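RNA polymerase ECF-subfamily sigma factor (Streptomyces venezuelae, PDB 6DXO) directs RNA polymerase to specific promoters as an ECF sigma factor for aerial mycelium formation, and is probably held inactive by an anti-sigma factor until released. Local coordinates at residues Leu18-Ile30 / Ala38-Arg50. Numbering follows the deposited sequence.
Sequences LYDQYSDTVYRYI and ATAEDLTSETFLR
L43 O takes two bonds from T47, its N and its OG1 arriving from opposite faces of the carbonyl plane, OG1 at 2.8 Å; I30 CD1 rests against the same oxygen from the other helix, 3.7 Å away. I30 is a knob in the hole made by A40, L43, T44 and T47, and T44 is in turn a knob among S23, V26, Y27 and I30. With OG1 anti to its carbonyl carbon (chi1 -64°), T44 turns that hydroxyl back to A40 O at 2.7 Å; T44 OG1 also lies at the edge of the Y27 ring, in its plane. The N-to-C directions of the two segments make an angle of 130°; both belong to sigma-70 region 2, and 38-50 carries D42-S45, which probably bind the polymerase core. Y27 OH and E41 OE2 share a water, their side chains running alongside. Farther along, Y19 sends its edge into the face of F48, CD1 over the ring centre, 3.8 Å above the plane, planes at 66°, while Y19 OH hydrogen-bonds Q66 of the other chain of the complex. V26 CG2 and Y22 CB also touch the F48 ring, and an alanine in place of F48 would probably open a gap between the helices and leave the Y19 edge without its aromatic face. T47 also packs on A73 and L76 of helix 65-79.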
loop_
_atom_site.group_PDB
_atom_site.type_symbol
_atom_site.label_atom_id
_atom_site.label_comp_id
_atom_site.label_asym_id
_atom_site.label_seq_id
_atom_site.Cartn_x
_atom_site.Cartn_y
_atom_site.Cartn_z
ATOM N N LEU A 18 -5.404 -0.188 -7.484
ATOM C CA LEU A 18 -6.046 0.461 -6.340
ATOM C C LEU A 18 -5.023 0.553 -5.197
ATOM O O LEU A 18 -4.915 1.585 -4.539
ATOM C CB LEU A 18 -7.319 -0.272 -5.896
ATOM C CG LEU A 18 -8.527 -0.116 -6.838
ATOM C CD1 LEU A 18 -9.697 -0.987 -6.388
ATOM C CD2 LEU A 18 -8.922 1.343 -6.949
ATOM N N TYR A 19 -4.279 -0.521 -4.974
ATOM C CA TYR A 19 -3.177 -0.488 -4.013
ATOM C C TYR A 19 -2.171 0.616 -4.328
ATOM O O TYR A 19 -1.801 1.402 -3.455
ATOM C CB TYR A 19 -2.495 -1.851 -3.906
ATOM C CG TYR A 19 -1.318 -1.832 -2.947
ATOM C CD1 TYR A 19 -1.511 -2.020 -1.584
ATOM C CD2 TYR A 19 -0.031 -1.595 -3.408
ATOM C CE1 TYR A 19 -0.439 -1.984 -0.687
ATOM C CE2 TYR A 19 1.052 -1.560 -2.526
ATOM C CZ TYR A 19 0.840 -1.764 -1.173
ATOM O OH TYR A 19 1.907 -1.722 -0.305
ATOM N N ASP A 20 -1.724 0.696 -5.582
ATOM C CA ASP A 20 -0.858 1.803 -5.973
ATOM C C ASP A 20 -1.405 3.179 -5.590
ATOM O O ASP A 20 -0.682 4.029 -5.069
ATOM C CB ASP A 20 -0.619 1.792 -7.485
ATOM C CG ASP A 20 0.050 0.538 -7.967
ATOM O OD1 ASP A 20 0.713 -0.170 -7.176
ATOM O OD2 ASP A 20 -0.081 0.266 -9.190
ATOM N N GLN A 21 -2.692 3.400 -5.825
ATOM C CA GLN A 21 -3.294 4.710 -5.654
ATOM C C GLN A 21 -3.486 5.077 -4.167
ATOM O O GLN A 21 -3.313 6.231 -3.775
ATOM C CB GLN A 21 -4.662 4.723 -6.356
ATOM C CG GLN A 21 -5.512 5.968 -6.155
ATOM C CD GLN A 21 -6.769 5.950 -7.027
ATOM O OE1 GLN A 21 -6.946 5.067 -7.868
ATOM N NE2 GLN A 21 -7.646 6.931 -6.825
ATOM N N TYR A 22 -3.827 4.086 -3.359
ATOM C CA TYR A 22 -4.293 4.351 -1.990
ATOM C C TYR A 22 -3.364 3.877 -0.876
ATOM O O TYR A 22 -3.587 4.218 0.298
ATOM C CB TYR A 22 -5.665 3.705 -1.765
ATOM C CG TYR A 22 -6.777 4.364 -2.512
ATOM C CD1 TYR A 22 -7.307 3.776 -3.652
ATOM C CD2 TYR A 22 -7.320 5.571 -2.073
ATOM C CE1 TYR A 22 -8.368 4.372 -4.350
ATOM C CE2 TYR A 22 -8.399 6.176 -2.773
ATOM C CZ TYR A 22 -8.898 5.568 -3.908
ATOM O OH TYR A 22 -9.951 6.142 -4.605
ATOM N N SER A 23 -2.348 3.081 -1.200
ATOM C CA SER A 23 -1.580 2.448 -0.118
ATOM C C SER A 23 -0.883 3.442 0.796
ATOM O O SER A 23 -0.880 3.252 2.019
ATOM C CB SER A 23 -0.583 1.405 -0.641
ATOM O OG SER A 23 0.345 2.009 -1.509
ATOM N N ASP A 24 -0.317 4.510 0.234
ATOM C CA ASP A 24 0.449 5.453 1.068
ATOM C C ASP A 24 -0.476 6.214 2.017
ATOM O O ASP A 24 -0.121 6.512 3.160
ATOM C CB ASP A 24 1.240 6.444 0.213
ATOM C CG ASP A 24 2.467 5.813 -0.447
ATOM O OD1 ASP A 24 3.060 4.868 0.125
ATOM O OD2 ASP A 24 2.854 6.284 -1.533
ATOM N N THR A 25 -1.676 6.531 1.546
ATOM C CA THR A 25 -2.640 7.217 2.404
ATOM C C THR A 25 -3.090 6.335 3.562
ATOM O O THR A 25 -3.197 6.820 4.695
ATOM C CB THR A 25 -3.872 7.716 1.601
ATOM O OG1 THR A 25 -3.435 8.568 0.525
ATOM C CG2 THR A 25 -4.787 8.505 2.508
ATOM N N VAL A 26 -3.378 5.058 3.288
ATOM C CA VAL A 26 -3.764 4.115 4.342
ATOM C C VAL A 26 -2.613 4.000 5.332
ATOM O O VAL A 26 -2.795 4.091 6.549
ATOM C CB VAL A 26 -4.152 2.727 3.780
ATOM C CG1 VAL A 26 -4.204 1.662 4.875
ATOM C CG2 VAL A 26 -5.510 2.803 3.051
ATOM N N TYR A 27 -1.415 3.832 4.792
ATOM C CA TYR A 27 -0.229 3.666 5.649
ATOM C C TYR A 27 -0.044 4.861 6.568
ATOM O O TYR A 27 0.216 4.704 7.771
ATOM C CB TYR A 27 0.980 3.469 4.755
ATOM C CG TYR A 27 2.310 3.391 5.463
ATOM C CD1 TYR A 27 2.678 2.257 6.166
ATOM C CD2 TYR A 27 3.203 4.444 5.379
ATOM C CE1 TYR A 27 3.960 2.183 6.805
ATOM C CE2 TYR A 27 4.459 4.382 5.983
ATOM C CZ TYR A 27 4.820 3.259 6.694
ATOM O OH TYR A 27 6.062 3.225 7.285
ATOM N N ARG A 28 -0.179 6.057 6.016
ATOM C CA ARG A 28 -0.013 7.280 6.800
ATOM C C ARG A 28 -1.084 7.448 7.862
ATOM O O ARG A 28 -0.789 7.906 8.954
ATOM C CB ARG A 28 0.076 8.513 5.906
ATOM C CG ARG A 28 1.362 8.536 5.071
ATOM C CD ARG A 28 1.552 9.893 4.444
ATOM N NE ARG A 28 0.785 10.046 3.217
ATOM C CZ ARG A 28 1.289 9.836 2.004
ATOM N NH1 ARG A 28 2.553 9.468 1.869
ATOM N NH2 ARG A 28 0.531 9.996 0.930
ATOM N N TYR A 29 -2.318 7.043 7.562
ATOM C CA TYR A 29 -3.349 7.083 8.595
ATOM C C TYR A 29 -2.976 6.163 9.773
ATOM O O TYR A 29 -3.086 6.539 10.961
ATOM C CB TYR A 29 -4.707 6.703 7.998
ATOM C CG TYR A 29 -5.756 6.484 9.078
ATOM C CD1 TYR A 29 -6.393 7.568 9.685
ATOM C CD2 TYR A 29 -6.066 5.199 9.523
ATOM C CE1 TYR A 29 -7.362 7.369 10.690
ATOM C CE2 TYR A 29 -7.022 4.998 10.530
ATOM C CZ TYR A 29 -7.645 6.084 11.109
ATOM O OH TYR A 29 -8.571 5.880 12.119
ATOM N N ILE A 30 -2.504 4.969 9.438
ATOM C CA ILE A 30 -2.164 3.947 10.423
ATOM C C ILE A 30 -0.876 4.296 11.198
ATOM O O ILE A 30 -0.794 4.076 12.408
ATOM C CB ILE A 30 -2.028 2.551 9.749
ATOM C CG1 ILE A 30 -3.382 2.086 9.179
ATOM C CG2 ILE A 30 -1.509 1.500 10.713
ATOM C CD1 ILE A 30 -3.317 0.721 8.478
ATOM N N ALA A 38 6.696 -1.785 11.261
ATOM C CA ALA A 38 6.270 -3.135 10.899
ATOM C C ALA A 38 4.769 -3.369 11.145
ATOM O O ALA A 38 4.070 -3.951 10.317
ATOM C CB ALA A 38 7.104 -4.172 11.649
ATOM N N THR A 39 4.278 -2.931 12.296
ATOM C CA THR A 39 2.852 -3.030 12.574
ATOM C C THR A 39 2.043 -2.202 11.585
ATOM O O THR A 39 1.015 -2.661 11.071
ATOM C CB THR A 39 2.528 -2.614 14.019
ATOM O OG1 THR A 39 3.203 -3.504 14.922
ATOM C CG2 THR A 39 1.037 -2.673 14.268
ATOM N N ALA A 40 2.518 -0.995 11.294
ATOM C CA ALA A 40 1.821 -0.126 10.338
ATOM C C ALA A 40 1.783 -0.770 8.939
ATOM O O ALA A 40 0.764 -0.726 8.243
ATOM C CB ALA A 40 2.457 1.250 10.291
ATOM N N GLU A 41 2.886 -1.398 8.550
ATOM C CA GLU A 41 2.947 -2.086 7.258
ATOM C C GLU A 41 1.982 -3.262 7.236
ATOM O O GLU A 41 1.246 -3.453 6.261
ATOM C CB GLU A 41 4.376 -2.575 6.957
ATOM C CG GLU A 41 5.402 -1.453 6.765
ATOM C CD GLU A 41 6.849 -1.940 6.843
ATOM O OE1 GLU A 41 7.072 -3.128 7.142
ATOM O OE2 GLU A 41 7.760 -1.124 6.598
ATOM N N ASP A 42 1.982 -4.056 8.308
ATOM C CA ASP A 42 1.121 -5.236 8.394
ATOM C C ASP A 42 -0.369 -4.890 8.357
ATOM O O ASP A 42 -1.151 -5.543 7.659
ATOM C CB ASP A 42 1.430 -6.063 9.646
ATOM C CG ASP A 42 2.748 -6.818 9.543
ATOM O OD1 ASP A 42 3.322 -6.879 8.431
ATOM O OD2 ASP A 42 3.201 -7.361 10.576
ATOM N N LEU A 43 -0.763 -3.868 9.110
ATOM C CA LEU A 43 -2.156 -3.442 9.101
ATOM C C LEU A 43 -2.548 -2.781 7.767
ATOM O O LEU A 43 -3.716 -2.747 7.396
ATOM C CB LEU A 43 -2.469 -2.531 10.304
ATOM C CG LEU A 43 -2.392 -3.169 11.699
ATOM C CD1 LEU A 43 -2.758 -2.141 12.769
ATOM C CD2 LEU A 43 -3.276 -4.391 11.814
ATOM N N THR A 44 -1.570 -2.263 7.033
ATOM C CA THR A 44 -1.879 -1.677 5.728
ATOM C C THR A 44 -2.257 -2.817 4.804
ATOM O O THR A 44 -3.275 -2.767 4.099
ATOM C CB THR A 44 -0.665 -0.878 5.169
ATOM O OG1 THR A 44 -0.400 0.235 6.030
ATOM C CG2 THR A 44 -0.975 -0.341 3.772
ATOM N N SER A 45 -1.447 -3.866 4.834
ATOM C CA SER A 45 -1.721 -5.074 4.063
ATOM C C SER A 45 -3.070 -5.654 4.449
ATOM O O SER A 45 -3.896 -5.941 3.590
ATOM C CB SER A 45 -0.621 -6.108 4.306
ATOM O OG SER A 45 -0.973 -7.364 3.761
ATOM N N GLU A 46 -3.302 -5.822 5.749
ATOM C CA GLU A 46 -4.600 -6.344 6.201
ATOM C C GLU A 46 -5.815 -5.497 5.776
ATOM O O GLU A 46 -6.883 -6.048 5.471
ATOM C CB GLU A 46 -4.602 -6.551 7.714
ATOM C CG GLU A 46 -5.828 -7.305 8.220
ATOM C CD GLU A 46 -5.930 -8.714 7.637
ATOM O OE1 GLU A 46 -4.874 -9.327 7.362
ATOM O OE2 GLU A 46 -7.066 -9.209 7.450
ATOM N N THR A 47 -5.658 -4.176 5.756
ATOM C CA THR A 47 -6.729 -3.282 5.330
ATOM C C THR A 47 -7.135 -3.589 3.894
ATOM O O THR A 47 -8.308 -3.773 3.589
ATOM C CB THR A 47 -6.323 -1.801 5.447
ATOM O OG1 THR A 47 -6.143 -1.455 6.831
ATOM C CG2 THR A 47 -7.371 -0.897 4.836
ATOM N N PHE A 48 -6.152 -3.647 3.005
ATOM C CA PHE A 48 -6.465 -3.976 1.619
ATOM C C PHE A 48 -7.029 -5.387 1.439
ATOM O O PHE A 48 -7.938 -5.607 0.614
ATOM C CB PHE A 48 -5.244 -3.746 0.724
ATOM C CG PHE A 48 -4.996 -2.306 0.428
ATOM C CD1 PHE A 48 -4.167 -1.538 1.253
ATOM C CD2 PHE A 48 -5.607 -1.700 -0.658
ATOM C CE1 PHE A 48 -3.955 -0.189 0.979
ATOM C CE2 PHE A 48 -5.388 -0.357 -0.946
ATOM C CZ PHE A 48 -4.562 0.407 -0.127
ATOM N N LEU A 49 -6.488 -6.345 2.187
ATOM C CA LEU A 49 -6.970 -7.720 2.084
ATOM C C LEU A 49 -8.439 -7.841 2.495
ATOM O O LEU A 49 -9.204 -8.617 1.904
ATOM C CB LEU A 49 -6.087 -8.677 2.893
ATOM C CG LEU A 49 -4.748 -9.047 2.245
ATOM C CD1 LEU A 49 -3.886 -9.845 3.207
ATOM C CD2 LEU A 49 -4.987 -9.836 0.967
ATOM N N ARG A 50 -8.839 -7.061 3.497
ATOM C CA ARG A 50 -10.223 -7.074 3.948
ATOM C C ARG A 50 -11.148 -6.459 2.898
ATOM O O ARG A 50 -12.225 -6.989 2.625
ATOM C CB ARG A 50 -10.361 -6.343 5.289
ATOM C CG ARG A 50 -11.743 -6.391 5.889
ATOM C CD ARG A 50 -11.939 -7.649 6.711
ATOM N NE ARG A 50 -11.208 -7.595 7.975
ATOM C CZ ARG A 50 -11.741 -7.205 9.128
ATOM N NH1 ARG A 50 -13.013 -6.837 9.179
ATOM N NH2 ARG A 50 -11.006 -7.185 10.231
HETATM O O HOH W 1 7.555 1.221 5.425
#